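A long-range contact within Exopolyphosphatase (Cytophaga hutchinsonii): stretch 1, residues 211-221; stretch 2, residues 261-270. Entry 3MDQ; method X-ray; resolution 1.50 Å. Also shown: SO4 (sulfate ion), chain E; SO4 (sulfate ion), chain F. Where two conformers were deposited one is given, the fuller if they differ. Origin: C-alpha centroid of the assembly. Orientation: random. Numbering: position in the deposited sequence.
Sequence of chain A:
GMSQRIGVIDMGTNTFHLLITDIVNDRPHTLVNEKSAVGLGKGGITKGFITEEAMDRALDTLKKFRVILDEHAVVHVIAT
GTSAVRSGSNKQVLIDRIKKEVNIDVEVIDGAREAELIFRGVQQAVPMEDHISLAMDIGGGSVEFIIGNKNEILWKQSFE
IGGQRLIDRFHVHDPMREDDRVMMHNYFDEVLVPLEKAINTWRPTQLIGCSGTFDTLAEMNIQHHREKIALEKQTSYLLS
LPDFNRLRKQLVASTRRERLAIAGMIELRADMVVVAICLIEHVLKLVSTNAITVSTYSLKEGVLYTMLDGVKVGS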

# COMPACT_ATOMS: atom_id res chain seq x y z
N SER A 211 -2.66 -2.20 -2.77
CA SER A 211 -1.32 -2.48 -2.28
C SER A 211 -1.16 -3.93 -1.87
O SER A 211 -2.04 -4.76 -2.18
CB SER A 211 -0.90 -1.47 -1.23
OG SER A 211 -0.48 -0.30 -1.90
N GLY A 212 -0.05 -4.28 -1.22
CA GLY A 212 0.41 -5.65 -1.21
C GLY A 212 -0.51 -6.65 -0.57
O GLY A 212 -0.66 -7.78 -1.07
N THR A 213 -1.11 -6.30 0.56
CA THR A 213 -2.02 -7.21 1.25
C THR A 213 -3.18 -7.59 0.33
O THR A 213 -3.51 -8.76 0.14
CB THR A 213 -2.56 -6.65 2.55
OG1 THR A 213 -1.47 -6.49 3.47
CG2 THR A 213 -3.59 -7.56 3.18
N PHE A 214 -3.80 -6.59 -0.28
CA PHE A 214 -4.91 -6.87 -1.17
C PHE A 214 -4.49 -7.63 -2.43
O PHE A 214 -5.21 -8.51 -2.88
CB PHE A 214 -5.63 -5.56 -1.50
CG PHE A 214 -6.53 -5.06 -0.40
CD1 PHE A 214 -7.78 -5.62 -0.19
CD2 PHE A 214 -6.15 -3.97 0.41
CE1 PHE A 214 -8.59 -5.17 0.81
CE2 PHE A 214 -6.97 -3.49 1.40
CZ PHE A 214 -8.20 -4.07 1.61
N ASP A 215 -3.31 -7.35 -2.97
CA ASP A 215 -2.80 -8.09 -4.13
C ASP A 215 -2.63 -9.55 -3.76
O ASP A 215 -3.02 -10.44 -4.51
CB ASP A 215 -1.45 -7.55 -4.62
CG ASP A 215 -1.51 -6.16 -5.20
OD1 ASP A 215 -2.59 -5.70 -5.57
OD2 ASP A 215 -0.41 -5.53 -5.32
N THR A 216 -2.09 -9.79 -2.56
CA THR A 216 -1.91 -11.18 -2.10
C THR A 216 -3.25 -11.91 -1.91
O THR A 216 -3.38 -13.10 -2.27
CB THR A 216 -1.01 -11.25 -0.85
OG1 THR A 216 0.34 -10.96 -1.25
CG2 THR A 216 -1.03 -12.65 -0.20
N LEU A 217 -4.26 -11.23 -1.37
CA LEU A 217 -5.57 -11.84 -1.20
C LEU A 217 -6.14 -12.24 -2.57
O LEU A 217 -6.67 -13.33 -2.73
CB LEU A 217 -6.56 -10.94 -0.45
CG LEU A 217 -6.15 -10.60 0.99
CD1 LEU A 217 -7.12 -9.57 1.57
CD2 LEU A 217 -6.07 -11.91 1.83
N ALA A 218 -6.02 -11.34 -3.54
CA ALA A 218 -6.46 -11.65 -4.88
C ALA A 218 -5.72 -12.86 -5.44
O ALA A 218 -6.35 -13.78 -5.99
CB ALA A 218 -6.31 -10.44 -5.80
N GLU A 219 -4.40 -12.88 -5.31
CA GLU A 219 -3.62 -13.97 -5.86
C GLU A 219 -3.97 -15.30 -5.19
O GLU A 219 -4.08 -16.31 -5.87
CB GLU A 219 -2.11 -13.68 -5.76
CG GLU A 219 -1.64 -12.61 -6.74
CD GLU A 219 -0.17 -12.21 -6.57
OE1 GLU A 219 0.47 -12.62 -5.59
OE2 GLU A 219 0.35 -11.47 -7.43
N MSE A 220 -4.20 -15.29 -3.87
CA MSE A 220 -4.62 -16.50 -3.14
C MSE A 220 -5.96 -16.98 -3.65
O MSE A 220 -6.17 -18.17 -3.80
CB MSE A 220 -4.70 -16.24 -1.64
CG MSE A 220 -3.38 -16.09 -0.97
SE MSE A 220 -3.41 -15.57 0.87
CE MSE A 220 -3.98 -17.28 1.59
N ASN A 221 -6.88 -16.06 -3.93
CA ASN A 221 -8.20 -16.44 -4.36
C ASN A 221 -8.18 -17.02 -5.77
O ASN A 221 -8.92 -17.95 -6.09
CB ASN A 221 -9.14 -15.26 -4.33
CG ASN A 221 -10.60 -15.69 -4.19
OD1 ASN A 221 -10.94 -16.47 -3.28
ND2 ASN A 221 -11.45 -15.23 -5.12
N ALA A 261 5.04 -19.93 3.32
CA ALA A 261 4.94 -20.89 2.20
C ALA A 261 3.87 -20.55 1.16
O ALA A 261 3.76 -21.23 0.13
CB ALA A 261 4.67 -22.27 2.76
N ILE A 262 3.10 -19.49 1.39
CA ILE A 262 2.07 -19.07 0.44
C ILE A 262 2.76 -18.35 -0.74
O ILE A 262 3.64 -17.49 -0.56
CB ILE A 262 1.05 -18.15 1.11
CG1 ILE A 262 0.30 -18.92 2.20
CG2 ILE A 262 0.04 -17.59 0.09
CD1 ILE A 262 -0.58 -18.04 3.06
N ALA A 263 2.34 -18.70 -1.96
CA ALA A 263 2.96 -18.12 -3.14
C ALA A 263 2.75 -16.60 -3.16
O ALA A 263 1.62 -16.12 -2.97
CB ALA A 263 2.39 -18.78 -4.43
N GLY A 264 3.84 -15.87 -3.34
CA GLY A 264 3.83 -14.40 -3.39
C GLY A 264 3.82 -13.71 -2.04
O GLY A 264 3.86 -12.48 -1.96
N MSE A 265 3.76 -14.49 -0.97
CA MSE A 265 3.72 -13.86 0.33
C MSE A 265 5.15 -13.65 0.81
O MSE A 265 5.77 -14.52 1.41
CB MSE A 265 2.93 -14.72 1.30
CG MSE A 265 2.78 -14.07 2.67
SE MSE A 265 1.37 -12.92 2.92
CE MSE A 265 -0.08 -14.23 2.93
N ILE A 266 5.66 -12.45 0.58
CA ILE A 266 7.01 -12.10 1.03
C ILE A 266 7.07 -12.03 2.57
O ILE A 266 6.05 -11.81 3.23
CB ILE A 266 7.50 -10.78 0.37
CG1 ILE A 266 6.64 -9.58 0.75
CG2 ILE A 266 7.54 -10.94 -1.20
CD1 ILE A 266 7.11 -8.26 0.06
N GLU A 267 8.27 -12.21 3.13
CA GLU A 267 8.44 -12.29 4.60
C GLU A 267 7.78 -11.15 5.39
O GLU A 267 7.05 -11.39 6.36
CB GLU A 267 9.91 -12.36 4.99
CG GLU A 267 10.11 -12.86 6.46
CD GLU A 267 10.27 -11.76 7.51
OE1 GLU A 267 10.48 -10.59 7.13
OE2 GLU A 267 10.20 -12.07 8.74
N LEU A 268 7.99 -9.91 4.99
CA LEU A 268 7.45 -8.81 5.78
C LEU A 268 5.92 -8.77 5.72
O LEU A 268 5.25 -8.43 6.70
CB LEU A 268 8.04 -7.46 5.33
CG LEU A 268 9.52 -7.28 5.69
CD1 LEU A 268 10.08 -6.05 4.95
CD2 LEU A 268 9.75 -7.14 7.20
N ARG A 269 5.37 -9.16 4.59
CA ARG A 269 3.92 -9.28 4.48
C ARG A 269 3.38 -10.47 5.29
O ARG A 269 2.39 -10.33 6.00
CB ARG A 269 3.49 -9.34 3.04
CG ARG A 269 1.96 -9.13 2.84
CD ARG A 269 1.64 -9.18 1.36
NE ARG A 269 2.43 -8.16 0.70
CZ ARG A 269 2.88 -8.21 -0.54
NH1 ARG A 269 2.60 -9.23 -1.37
NH2 ARG A 269 3.61 -7.21 -0.98
N ALA A 270 4.05 -11.62 5.25
CA ALA A 270 3.68 -12.73 6.12
C ALA A 270 3.61 -12.30 7.58
O ALA A 270 2.70 -12.72 8.31
CB ALA A 270 4.65 -13.90 5.96
S SO4 E . 3.93 -4.97 1.92
O1 SO4 E . 4.59 -5.80 2.97
O2 SO4 E . 3.71 -3.59 2.25
O3 SO4 E . 2.55 -5.53 1.72
O4 SO4 E . 4.64 -5.02 0.63
S SO4 F . 2.96 -6.45 -4.66
O1 SO4 F . 3.80 -7.42 -3.95
O2 SO4 F . 3.05 -5.16 -3.98
O3 SO4 F . 1.58 -6.94 -4.63
O4 SO4 F . 3.42 -6.31 -6.04
O HOH W 1 0.66 -13.33 -3.12

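The helix of residues 212-221 packs against a segment whose touching residues are at least 42 positions away in sequence, and which makes a type II turn from Ile 262 to Met 265 and enters a helix at Glu 267. The CA atoms of Thr 213 and Arg 269 lie 7.1 Å apart, those of Thr 216 and Met 265 6.7 Å, and those of Met 220 and Ala 263 7.8 Å, so the second segment runs antiparallel to the first helix. The turn is closed by Met 265 N donating to Ile 262 O (3.0 Å); Gly 264 takes a positive phi of 82°, which favours glycine. One direct hydrogen bond joins the stretches: the Arg 269 side chain, t at chi1 and chi2 and bent at chi3 (m), reaches Thr 216, with Arg 269 NH1 donating to Thr 216 OG1 (2.8 Å). Gly 212 lies over one face of the guanidinium, its C 3.5 Å from Arg 269 NE. A CB on Gly 212 would fall 2.4 Å from Arg 269 NH2, so the close approach depends on the bare backbone. Two sulfates, probably from the crystallisation liquor, sit at the guanidinium edge. Arg 269 NE donates to O3 of the chain E sulfate (2.8 Å) and Arg 269 NH2 to its O4 (2.9 Å); Arg 269 NH2 also donates to O1 of the chain F sulfate (3.0 Å). Water 1 accepts from Thr 216 OG1 (3.0 Å) and donates to Glu 219 OE1 (2.6 Å) and Ala 263 O (3.0 Å), tying the helix to the turn. Thr 216 OG1 thus accepts from the arginine and donates to the water. In the apolar packing, selenomethionines Met 220 and Met 265 meet, Met 220 SE lying 4.1 Å from Met 265 CE, while Met 220 CE touches Ile 262 CD1 (3.8 Å) and Thr 216 CG2 packs on Met 265 CE (3.6 Å). The two stretches bury 348 Å² in total.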